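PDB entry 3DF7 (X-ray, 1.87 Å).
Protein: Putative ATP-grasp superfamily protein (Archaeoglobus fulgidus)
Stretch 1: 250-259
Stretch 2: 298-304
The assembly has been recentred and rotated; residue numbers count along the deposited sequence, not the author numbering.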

# COMPACT_ATOMS: atom_id res chain seq x y z
N THR A 250 -2.14 0.88 -1.24
CA THR A 250 -1.65 1.62 -0.08
C THR A 250 -2.72 2.65 0.27
O THR A 250 -3.52 3.04 -0.58
CB THR A 250 -0.28 2.30 -0.35
OG1 THR A 250 -0.39 3.17 -1.48
CG2 THR A 250 0.79 1.24 -0.62
N THR A 251 -2.73 3.09 1.53
CA THR A 251 -3.74 4.02 2.02
C THR A 251 -4.07 5.26 1.17
O THR A 251 -5.24 5.64 1.06
CB THR A 251 -3.40 4.46 3.46
OG1 THR A 251 -3.16 3.30 4.26
CG2 THR A 251 -4.56 5.24 4.08
N PRO A 252 -3.06 5.90 0.56
CA PRO A 252 -3.35 7.09 -0.26
C PRO A 252 -4.41 6.86 -1.34
O PRO A 252 -5.02 7.81 -1.84
CB PRO A 252 -1.98 7.43 -0.85
CG PRO A 252 -1.03 7.01 0.25
CD PRO A 252 -1.61 5.66 0.65
N VAL A 253 -4.63 5.60 -1.70
CA VAL A 253 -5.61 5.26 -2.71
C VAL A 253 -7.03 5.68 -2.33
O VAL A 253 -7.85 5.99 -3.20
CB VAL A 253 -5.61 3.73 -2.99
CG1 VAL A 253 -6.31 2.97 -1.85
CG2 VAL A 253 -6.28 3.44 -4.30
N VAL A 254 -7.33 5.70 -1.04
CA VAL A 254 -8.67 6.07 -0.60
C VAL A 254 -9.05 7.50 -1.01
O VAL A 254 -10.23 7.81 -1.14
CB VAL A 254 -8.84 5.94 0.94
CG1 VAL A 254 -8.44 4.53 1.37
CG2 VAL A 254 -8.01 6.98 1.66
N ALA A 255 -8.05 8.35 -1.22
CA ALA A 255 -8.32 9.73 -1.61
C ALA A 255 -8.51 9.97 -3.10
O ALA A 255 -8.93 11.05 -3.51
CB ALA A 255 -7.19 10.63 -1.09
N PHE A 256 -8.23 8.96 -3.92
CA PHE A 256 -8.34 9.13 -5.37
C PHE A 256 -9.67 9.66 -5.92
O PHE A 256 -9.67 10.57 -6.75
CB PHE A 256 -7.94 7.83 -6.08
CG PHE A 256 -6.46 7.51 -5.99
CD1 PHE A 256 -5.60 8.27 -5.20
CD2 PHE A 256 -5.93 6.43 -6.70
CE1 PHE A 256 -4.23 7.97 -5.12
CE2 PHE A 256 -4.57 6.12 -6.63
CZ PHE A 256 -3.72 6.89 -5.84
N SER A 257 -10.79 9.10 -5.48
CA SER A 257 -12.09 9.57 -5.98
C SER A 257 -12.31 11.06 -5.76
O SER A 257 -12.69 11.78 -6.68
CB SER A 257 -13.24 8.79 -5.34
OG SER A 257 -13.29 7.47 -5.85
N ARG A 258 -12.07 11.52 -4.54
CA ARG A 258 -12.24 12.94 -4.22
C ARG A 258 -11.16 13.79 -4.88
O ARG A 258 -11.45 14.82 -5.48
CB ARG A 258 -12.23 13.15 -2.70
CG ARG A 258 -13.53 12.72 -2.02
CD ARG A 258 -13.37 12.66 -0.50
NE ARG A 258 -13.01 13.95 0.07
CZ ARG A 258 -13.86 14.81 0.62
NH1 ARG A 258 -15.16 14.51 0.69
NH2 ARG A 258 -13.43 15.96 1.11
N ALA A 259 -9.90 13.37 -4.77
CA ALA A 259 -8.80 14.13 -5.34
C ALA A 259 -8.76 14.19 -6.87
O ALA A 259 -8.49 15.24 -7.44
CB ALA A 259 -7.48 13.59 -4.82
N THR A 298 -10.55 6.70 13.60
CA THR A 298 -11.24 7.17 12.40
C THR A 298 -10.23 7.56 11.34
O THR A 298 -9.11 7.97 11.65
CB THR A 298 -12.12 8.40 12.70
OG1 THR A 298 -11.35 9.38 13.40
CG2 THR A 298 -13.34 8.00 13.52
N LEU A 299 -10.62 7.43 10.08
CA LEU A 299 -9.75 7.82 8.99
C LEU A 299 -10.57 8.85 8.22
O LEU A 299 -11.69 8.56 7.80
CB LEU A 299 -9.40 6.64 8.09
CG LEU A 299 -8.32 6.97 7.06
CD1 LEU A 299 -6.98 7.18 7.76
CD2 LEU A 299 -8.22 5.86 6.05
N GLU A 300 -10.01 10.04 8.06
CA GLU A 300 -10.71 11.11 7.36
C GLU A 300 -10.04 11.42 6.03
O GLU A 300 -8.87 11.12 5.83
CB GLU A 300 -10.69 12.40 8.20
CG GLU A 300 -11.07 12.27 9.65
CD GLU A 300 -10.63 13.48 10.46
OE1 GLU A 300 -11.14 14.59 10.20
OE2 GLU A 300 -9.77 13.32 11.35
N ILE A 301 -10.82 12.03 5.15
CA ILE A 301 -10.36 12.48 3.84
C ILE A 301 -11.01 13.86 3.71
O ILE A 301 -12.23 13.97 3.59
CB ILE A 301 -10.86 11.58 2.70
CG1 ILE A 301 -10.49 10.12 2.99
CG2 ILE A 301 -10.22 12.03 1.39
CD1 ILE A 301 -10.97 9.16 1.92
N ILE A 302 -10.19 14.91 3.76
CA ILE A 302 -10.72 16.27 3.70
C ILE A 302 -10.05 17.13 2.64
O ILE A 302 -8.88 16.94 2.32
CB ILE A 302 -10.54 16.99 5.05
CG1 ILE A 302 -9.05 17.17 5.33
CG2 ILE A 302 -11.18 16.18 6.16
CD1 ILE A 302 -8.74 17.83 6.66
N ASP A 303 -10.79 18.10 2.10
CA ASP A 303 -10.21 18.99 1.10
C ASP A 303 -9.12 19.82 1.78
O ASP A 303 -9.30 20.28 2.92
CB ASP A 303 -11.25 19.96 0.52
CG ASP A 303 -12.40 19.26 -0.16
OD1 ASP A 303 -12.19 18.24 -0.84
OD2 ASP A 303 -13.53 19.77 -0.03
N LEU A 304 -8.00 20.00 1.09
CA LEU A 304 -6.88 20.77 1.59
C LEU A 304 -6.66 21.94 0.63
O LEU A 304 -6.68 21.76 -0.59
CB LEU A 304 -5.62 19.90 1.67
CG LEU A 304 -4.44 20.42 2.49
CD1 LEU A 304 -4.86 20.60 3.95
CD2 LEU A 304 -3.29 19.43 2.39
O HOH W 1 -13.60 18.41 3.13
O HOH W 2 -15.53 18.58 1.10

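Packing of residues 250-259, which lead into a helix, against residues 298-304, the end of a β-strand and the residue after it, in a putative ATP-grasp superfamily protein from Archaeoglobus fulgidus. The two stretches lie in one chain, bury 342 Å² between them, both sides summed, and come closest in backbone register at A255 and I301, whose CA atoms are 6.4 Å apart. No direct hydrogen bond crosses the contact; apolar packing, one salt bridge and two bridging waters make it up.

I301 has the largest covered area, 104 Å². Its CA-to-CB bond points toward the other stretch, and the side chain (chi1 m, chi2 t) brings CD1 to V254 and CG2 to A255 CB and R258. CD1, at the end of the longer arm, lies 3.7 Å from V254 CG2, an apolar contact, and also comes within 3.4 Å of the carbonyl oxygen V254 O. The branch methyl CG2 of I301 is 4.2 Å from A255 CB and 3.6 Å from R258 NE. I301 thus meets V254, A255 and R258 with a single side chain. The CA-to-CB bond of A255 points sideways, and the residue has 17 Å² covered; that of V254 points toward the strand, and V254 has 44 Å² covered.

R258 follows with 88 Å². Its CA-to-CB bond also points toward the strand, and the chain, with chi1 m, chi2 t and chi3 p, carries the guanidinium past I301 to the residues beyond. NH2 forms a salt bridge with D303, at 3.2 Å from OD1; OD1 lies oblique to the guanidinium. D303 itself points sideways from CA to CB, but the end of its side chain comes nearer, which brings the charges together. On the way the guanidinium passes over the backbone of the strand: I301 O lies over one of its faces, 3.4 Å from R258 NH2, where the poor angle rules out a hydrogen bond. I302, whose CA-to-CB bond points away, is met through its backbone, with CA 3.8 Å from R258 NH2.

Water reinforces the pairing of R258 and D303. Water 1 accepts a hydrogen bond from the backbone N of D303 at 3.0 Å and a weak one from R258 NH2 at 3.2 Å. Water 2 donates to D303 OD2 at 2.6 Å and accepts a weak bond from R258 NH2 at 3.4 Å. The same NH2 therefore takes part in the salt bridge and in both water bridges, while the two carboxylate oxygens divide the roles, OD1 facing the arginine directly and OD2 reaching it through water.

At the other end the contact is purely apolar. The CA-to-CB bonds of L299 and T251 each point toward the other stretch, and L299 CD2 lies 4.2 Å from T251 CG2; the hydroxyl of T251 is hydrogen-bonded elsewhere in the structure. Since L299, I301 and D303 alternate with E300 and I302 along the strand, every second residue supplies a side chain to the contact, and its character passes from apolar to charged.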